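Local coordinates for glycoside hydrolase family protein (Novosphingobium sp. PP1Y, PDB 6Q2F), which is an alpha-L-rhamnosidase, a glycoside hydrolase that probably cleaves terminal alpha-L-rhamnosyl groups from glycosides, at residues 804-809 against 839-844; 704-709 against 1096-1101. All coordinates share one frame; numbering follows the deposited sequence.

Contact 1 of 2, residues 804-809 against 839-844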
loop_
_atom_site.group_PDB
_atom_site.type_symbol
_atom_site.label_atom_id
_atom_site.label_comp_id
_atom_site.label_asym_id
_atom_site.label_seq_id
_atom_site.Cartn_x
_atom_site.Cartn_y
_atom_site.Cartn_z
ATOM N N ALA A 804 4.501 -1.431 28.222
ATOM C CA ALA A 804 3.505 -0.390 27.989
ATOM C C ALA A 804 2.250 -0.955 27.330
ATOM O O ALA A 804 1.127 -0.606 27.707
ATOM C CB ALA A 804 4.103 0.721 27.117
ATOM N N ALA A 805 2.417 -1.815 26.323
ATOM C CA ALA A 805 1.247 -2.429 25.708
ATOM C C ALA A 805 0.572 -3.363 26.692
ATOM O O ALA A 805 -0.655 -3.372 26.808
ATOM C CB ALA A 805 1.629 -3.188 24.432
ATOM N N LEU A 806 1.363 -4.168 27.404
ATOM C CA LEU A 806 0.783 -5.155 28.311
ATOM C C LEU A 806 0.012 -4.475 29.434
ATOM O O LEU A 806 -1.064 -4.942 29.838
ATOM C CB LEU A 806 1.887 -6.048 28.864
ATOM C CG LEU A 806 1.455 -7.173 29.797
ATOM C CD1 LEU A 806 0.515 -8.124 29.072
ATOM C CD2 LEU A 806 2.693 -7.916 30.261
ATOM N N ARG A 807 0.545 -3.354 29.932
ATOM C CA ARG A 807 -0.142 -2.570 30.950
ATOM C C ARG A 807 -1.528 -2.158 30.480
ATOM O O ARG A 807 -2.519 -2.311 31.203
ATOM C CB ARG A 807 0.671 -1.329 31.288
ATOM C CG ARG A 807 1.771 -1.554 32.314
ATOM C CD ARG A 807 2.726 -0.350 32.311
ATOM N NE ARG A 807 3.605 -0.357 33.472
ATOM C CZ ARG A 807 4.585 0.511 33.663
ATOM N NH1 ARG A 807 4.813 1.451 32.754
ATOM N NH2 ARG A 807 5.331 0.438 34.759
ATOM N N LYS A 808 -1.605 -1.596 29.275
ATOM C CA LYS A 808 -2.891 -1.138 28.772
ATOM C C LYS A 808 -3.831 -2.308 28.551
ATOM O O LYS A 808 -5.025 -2.230 28.861
ATOM C CB LYS A 808 -2.708 -0.351 27.476
ATOM C CG LYS A 808 -3.956 0.423 27.119
ATOM C CD LYS A 808 -4.168 1.608 28.074
ATOM C CE LYS A 808 -5.592 2.148 27.966
ATOM N NZ LYS A 808 -5.817 3.397 28.757
ATOM N N LEU A 809 -3.304 -3.410 28.033
ATOM C CA LEU A 809 -4.133 -4.582 27.787
ATOM C C LEU A 809 -4.674 -5.139 29.097
ATOM O O LEU A 809 -5.873 -5.420 29.215
ATOM C CB LEU A 809 -3.309 -5.619 27.040
ATOM C CG LEU A 809 -4.033 -6.818 26.480
ATOM C CD1 LEU A 809 -4.787 -6.417 25.191
ATOM C CD2 LEU A 809 -2.995 -7.892 26.232
ATOM N N THR A 839 10.015 -6.988 36.965
ATOM C CA THR A 839 8.998 -7.782 37.600
ATOM C C THR A 839 7.553 -7.600 37.177
ATOM O O THR A 839 6.817 -8.525 37.160
ATOM C CB THR A 839 9.092 -7.468 39.100
ATOM O OG1 THR A 839 10.369 -7.884 39.556
ATOM C CG2 THR A 839 8.018 -8.131 39.924
ATOM N N GLU A 840 7.160 -6.395 36.873
ATOM C CA GLU A 840 5.772 -6.075 36.557
ATOM C C GLU A 840 5.300 -6.759 35.277
ATOM O O GLU A 840 4.153 -7.222 35.203
ATOM C CB GLU A 840 5.595 -4.558 36.458
ATOM C CG GLU A 840 4.171 -4.148 36.090
ATOM C CD GLU A 840 4.021 -2.650 35.912
ATOM O OE1 GLU A 840 5.000 -1.916 36.166
ATOM O OE2 GLU A 840 2.926 -2.213 35.514
ATOM N N TRP A 841 6.167 -6.841 34.265
ATOM C CA TRP A 841 5.804 -7.522 33.023
ATOM C C TRP A 841 5.399 -8.961 33.307
ATOM O O TRP A 841 4.343 -9.421 32.856
ATOM C CB TRP A 841 6.979 -7.473 32.041
ATOM C CG TRP A 841 6.691 -7.940 30.635
ATOM C CD1 TRP A 841 6.427 -7.152 29.558
ATOM C CD2 TRP A 841 6.668 -9.299 30.150
ATOM N NE1 TRP A 841 6.233 -7.923 28.437
ATOM C CE2 TRP A 841 6.376 -9.244 28.770
ATOM C CE3 TRP A 841 6.878 -10.546 30.743
ATOM C CZ2 TRP A 841 6.278 -10.384 27.977
ATOM C CZ3 TRP A 841 6.778 -11.678 29.954
ATOM C CH2 TRP A 841 6.479 -11.590 28.587
ATOM N N SER A 842 6.217 -9.675 34.088
ATOM C CA SER A 842 5.920 -11.065 34.423
ATOM C C SER A 842 4.664 -11.184 35.281
ATOM O O SER A 842 3.896 -12.140 35.134
ATOM C CB SER A 842 7.106 -11.703 35.146
ATOM O OG SER A 842 8.132 -12.056 34.231
ATOM N N SER A 843 4.449 -10.242 36.200
ATOM C CA SER A 843 3.253 -10.304 37.035
ATOM C C SER A 843 2.000 -10.153 36.185
ATOM O O SER A 843 1.010 -10.864 36.382
ATOM C CB SER A 843 3.297 -9.218 38.111
ATOM O OG SER A 843 4.413 -9.396 38.958
ATOM N N LEU A 844 2.030 -9.218 35.235
ATOM C CA LEU A 844 0.867 -8.993 34.393
ATOM C C LEU A 844 0.604 -10.199 33.505
ATOM O O LEU A 844 -0.551 -10.585 33.306
ATOM C CB LEU A 844 1.059 -7.724 33.559
ATOM C CG LEU A 844 1.006 -6.434 34.384
ATOM C CD1 LEU A 844 1.310 -5.225 33.517
ATOM C CD2 LEU A 844 -0.363 -6.277 35.023
#

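Contact 2 of 2, residues 704-709 against 1096-1101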
loop_
_atom_site.group_PDB
_atom_site.type_symbol
_atom_site.label_atom_id
_atom_site.label_comp_id
_atom_site.label_asym_id
_atom_site.label_seq_id
_atom_site.Cartn_x
_atom_site.Cartn_y
_atom_site.Cartn_z
ATOM N N GLN A 704 -10.714 10.352 -24.004
ATOM C CA GLN A 704 -10.354 9.646 -25.223
ATOM C C GLN A 704 -10.655 8.150 -25.155
ATOM O O GLN A 704 -10.581 7.476 -26.185
ATOM C CB GLN A 704 -8.856 9.850 -25.523
ATOM C CG GLN A 704 -8.421 11.307 -25.729
ATOM C CD GLN A 704 -8.953 11.925 -27.011
ATOM O OE1 GLN A 704 -10.141 11.882 -27.300
ATOM N NE2 GLN A 704 -8.060 12.518 -27.781
ATOM N N GLU A 705 -10.959 7.597 -23.968
ATOM C CA GLU A 705 -11.354 6.192 -23.905
ATOM C C GLU A 705 -12.503 5.934 -24.878
ATOM O O GLU A 705 -13.359 6.796 -25.088
ATOM C CB GLU A 705 -11.745 5.816 -22.464
ATOM C CG GLU A 705 -12.137 4.339 -22.213
ATOM C CD GLU A 705 -11.067 3.328 -22.623
ATOM O OE1 GLU A 705 -10.925 3.060 -23.837
ATOM O OE2 GLU A 705 -10.379 2.776 -21.741
ATOM N N SER A 706 -12.505 4.751 -25.497
ATOM C CA SER A 706 -13.495 4.473 -26.539
ATOM C C SER A 706 -14.918 4.531 -25.986
ATOM O O SER A 706 -15.823 5.081 -26.624
ATOM C CB SER A 706 -13.222 3.112 -27.188
ATOM O OG SER A 706 -12.943 2.127 -26.216
ATOM N N TRP A 707 -15.129 4.003 -24.782
ATOM C CA TRP A 707 -16.440 4.026 -24.149
ATOM C C TRP A 707 -16.604 5.207 -23.194
ATOM O O TRP A 707 -17.501 5.186 -22.338
ATOM C CB TRP A 707 -16.690 2.702 -23.418
ATOM C CG TRP A 707 -15.542 2.255 -22.549
ATOM C CD1 TRP A 707 -14.430 1.568 -22.953
ATOM C CD2 TRP A 707 -15.404 2.442 -21.132
ATOM N NE1 TRP A 707 -13.600 1.326 -21.875
ATOM C CE2 TRP A 707 -14.179 1.849 -20.746
ATOM C CE3 TRP A 707 -16.200 3.040 -20.152
ATOM C CZ2 TRP A 707 -13.727 1.843 -19.416
ATOM C CZ3 TRP A 707 -15.756 3.034 -18.838
ATOM C CH2 TRP A 707 -14.520 2.440 -18.480
ATOM N N ALA A 708 -15.769 6.240 -23.339
ATOM C CA ALA A 708 -15.739 7.318 -22.355
ATOM C C ALA A 708 -17.080 8.032 -22.254
ATOM O O ALA A 708 -17.513 8.400 -21.156
ATOM C CB ALA A 708 -14.644 8.316 -22.703
ATOM N N GLU A 709 -17.756 8.256 -23.382
ATOM C CA GLU A 709 -19.036 8.942 -23.281
ATOM C C GLU A 709 -20.154 8.018 -22.816
ATOM O O GLU A 709 -21.303 8.454 -22.720
ATOM C CB GLU A 709 -19.399 9.594 -24.609
ATOM C CG GLU A 709 -18.413 10.695 -25.006
ATOM C CD GLU A 709 -18.274 11.775 -23.937
ATOM O OE1 GLU A 709 -17.169 12.372 -23.837
ATOM O OE2 GLU A 709 -19.249 12.025 -23.199
ATOM N N ASN A 1096 -17.253 -0.655 -27.292
ATOM C CA ASN A 1096 -16.218 -1.632 -26.974
ATOM C C ASN A 1096 -14.947 -0.874 -26.582
ATOM O O ASN A 1096 -14.974 0.342 -26.392
ATOM C CB ASN A 1096 -15.986 -2.581 -28.148
ATOM C CG ASN A 1096 -15.540 -1.852 -29.398
ATOM O OD1 ASN A 1096 -15.687 -0.630 -29.498
ATOM N ND2 ASN A 1096 -15.008 -2.599 -30.368
ATOM N N THR A 1097 -13.837 -1.601 -26.459
ATOM C CA THR A 1097 -12.547 -1.005 -26.129
ATOM C C THR A 1097 -11.795 -0.606 -27.404
ATOM O O THR A 1097 -12.178 -0.950 -28.523
ATOM C CB THR A 1097 -11.677 -1.973 -25.328
ATOM O OG1 THR A 1097 -11.358 -3.107 -26.146
ATOM C CG2 THR A 1097 -12.380 -2.430 -24.033
ATOM N N TRP A 1098 -10.692 0.123 -27.210
ATOM C CA TRP A 1098 -9.809 0.490 -28.316
ATOM C C TRP A 1098 -8.990 -0.668 -28.852
ATOM O O TRP A 1098 -8.267 -0.466 -29.836
ATOM C CB TRP A 1098 -8.829 1.582 -27.885
ATOM C CG TRP A 1098 -9.369 2.949 -28.007
ATOM C CD1 TRP A 1098 -9.695 3.809 -26.977
ATOM C CD2 TRP A 1098 -9.667 3.641 -29.223
ATOM N NE1 TRP A 1098 -10.167 4.998 -27.497
ATOM C CE2 TRP A 1098 -10.152 4.922 -28.870
ATOM C CE3 TRP A 1098 -9.551 3.311 -30.583
ATOM C CZ2 TRP A 1098 -10.541 5.867 -29.831
ATOM C CZ3 TRP A 1098 -9.930 4.258 -31.536
ATOM C CH2 TRP A 1098 -10.420 5.517 -31.154
ATOM N N VAL A 1099 -9.070 -1.850 -28.240
ATOM C CA VAL A 1099 -8.116 -2.917 -28.541
ATOM C C VAL A 1099 -8.148 -3.274 -30.027
ATOM O O VAL A 1099 -7.103 -3.419 -30.676
ATOM C CB VAL A 1099 -8.402 -4.146 -27.657
ATOM C CG1 VAL A 1099 -7.615 -5.363 -28.128
ATOM C CG2 VAL A 1099 -8.088 -3.831 -26.206
ATOM N N ASN A 1100 -9.351 -3.429 -30.582
ATOM C CA ASN A 1100 -9.481 -3.990 -31.919
ATOM C C ASN A 1100 -8.998 -3.004 -32.976
ATOM O O ASN A 1100 -8.344 -3.399 -33.943
ATOM C CB ASN A 1100 -10.937 -4.401 -32.178
ATOM C CG ASN A 1100 -11.347 -5.666 -31.423
ATOM O OD1 ASN A 1100 -10.544 -6.272 -30.712
ATOM N ND2 ASN A 1100 -12.609 -6.071 -31.583
ATOM N N ARG A 1101 -9.320 -1.717 -32.820
ATOM C CA ARG A 1101 -8.825 -0.708 -33.759
ATOM C C ARG A 1101 -7.318 -0.526 -33.642
ATOM O O ARG A 1101 -6.664 -0.144 -34.619
ATOM C CB ARG A 1101 -9.528 0.630 -33.520
ATOM C CG ARG A 1101 -9.259 1.664 -34.601
ATOM C CD ARG A 1101 -9.735 1.129 -35.973
ATOM N NE ARG A 1101 -8.638 0.645 -36.803
ATOM C CZ ARG A 1101 -8.768 0.256 -38.071
ATOM N NH1 ARG A 1101 -9.949 0.296 -38.662
ATOM N NH2 ARG A 1101 -7.711 -0.163 -38.752
#

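Contact 1 of 2, residues 804-809 against 839-844
Residues 804-809 and 839-844 are two helical segments whose axes come within 10.0 Å and run roughly in the same direction, 40° apart. The nearest backbone pair is Leu-806 and Leu-844. Apolar packing around Leu-806 is joined by a salt bridge between two partly exposed side chains, Arg-807 and Glu-840.

Leu-806 reaches across with CG anti to its backbone N, which sends CD2 between Trp-841 and Leu-844. Leu-806 CD2 lies over one indole face, 3.9 Å from the centroid of the Trp-841 five-membered ring and close to the ring normal, a CH-pi contact. Leu-806 CD2 also touches Leu-844 CB at 3.7 Å, and the two side chains run antiparallel alongside each other. Leu-844 leans CD1 against the aliphatic part of Arg-807, 3.9 Å from its CG.

Arg-807, its chain straight, crosses the equally straight Glu-840 at about a right angle, NE and one terminal nitrogen each taking one carboxylate oxygen. Arg-807 NE donates to Glu-840 OE2 over 2.8 Å at a nearly straight 170°, and Arg-807 NH2 to Glu-840 OE1, also over 2.8 Å. Both oxygens lie near the guanidinium plane but are approached from above the carboxylate, whose plane is turned 46° from it, so the salt bridge is twisted.

At its N-H, the indole donates from Trp-841 NE1 to Met-801 O, just ahead of helix 803-814. Strand 788-794, helix 803-814 and strand 818-820 form a beta-alpha-beta crossover, helix 838-848 lies in the longer connection from 818-820 to 860-863, and helix 767-773 packs against Ala-804 and Ala-805.

Contact 2 of 2, residues 704-709 against 1096-1101
Trp-1098 is the centrepiece where the loop 704-709 meets 1096-1101, the two backbones coming closest at Ser-706 CA and Thr-1097 CA, 5.6 Å apart. With CG beside the backbone N and roughly anti to the carbonyl carbon (chi1 -85°), the indole turns to the loop and is held at both an edge and a face. At the edge, Trp-1098 NE1 donates to Gln-704 O over 2.8 Å, with an N-H...O angle of 163° and the acceptor close to the ring plane. Over the face sits Ser-706 CB, 3.7 Å from the centroid of the Trp-1098 five-membered ring, a CH-pi contact.

Ser-706 takes the crowded rotamer, OG between its backbone N and carbonyl carbon (chi1 45°). This points Ser-706 OG at Asn-1096 O, 2.7 Å away, on a carbonyl lone pair. Glu-705 is bent at chi2, so that its OE1 folds back to accept from Ser-706 N at 2.8 Å through the anti lone pair; the same carboxylate oxygen lies 3.5 Å from Trp-1098 CD1. Glu-705 CG also rests over one face of the Trp-707 ring, while that indole's CD1 edge is turned to Asn-1096 O. Trp-707 NE1 donates to Phe-655 O. An alanine in place of Trp-1098 would remove the indole N-H and the ring under Ser-706, and would probably loosen the join at Gln-704 O.

The segment 704-709 holds a type I turn from Glu-705 to Ala-708, closed by Ala-708 N to Glu-705 O, and leads on to helix 712-726. It follows strand 697-698, which pairs antiparallel with strand 642-649 of the parallel barrel; 1096-1101 leaves strand 1086-1095 of the galactose-binding-like beta domain for helix 1099-1105, and Asn-1096 pairs with Gly-1027 next to strand 1028-1037.

Contacts 1 and 2 are independent: their centres lie about 61 Å apart, their nearest atoms about 46 Å, and they fall on opposite sides of the chain's centre, roughly 32 and 30 Å from it. In sequence, however, contact 1 is nested inside the long loop that contact 2 closes. Contact 1 joins helices 803-814 and 838-848 within one alpha/beta unit, near the surface; contact 2 is a buried junction between parts of the chain almost 390 residues apart. Neither includes a sodium ligand. That ion is bound by Asp-503, Ser-504, Glu-583, Glu-586 and Glu-644, on or just after strands of the parallel barrel, where the active site probably lies.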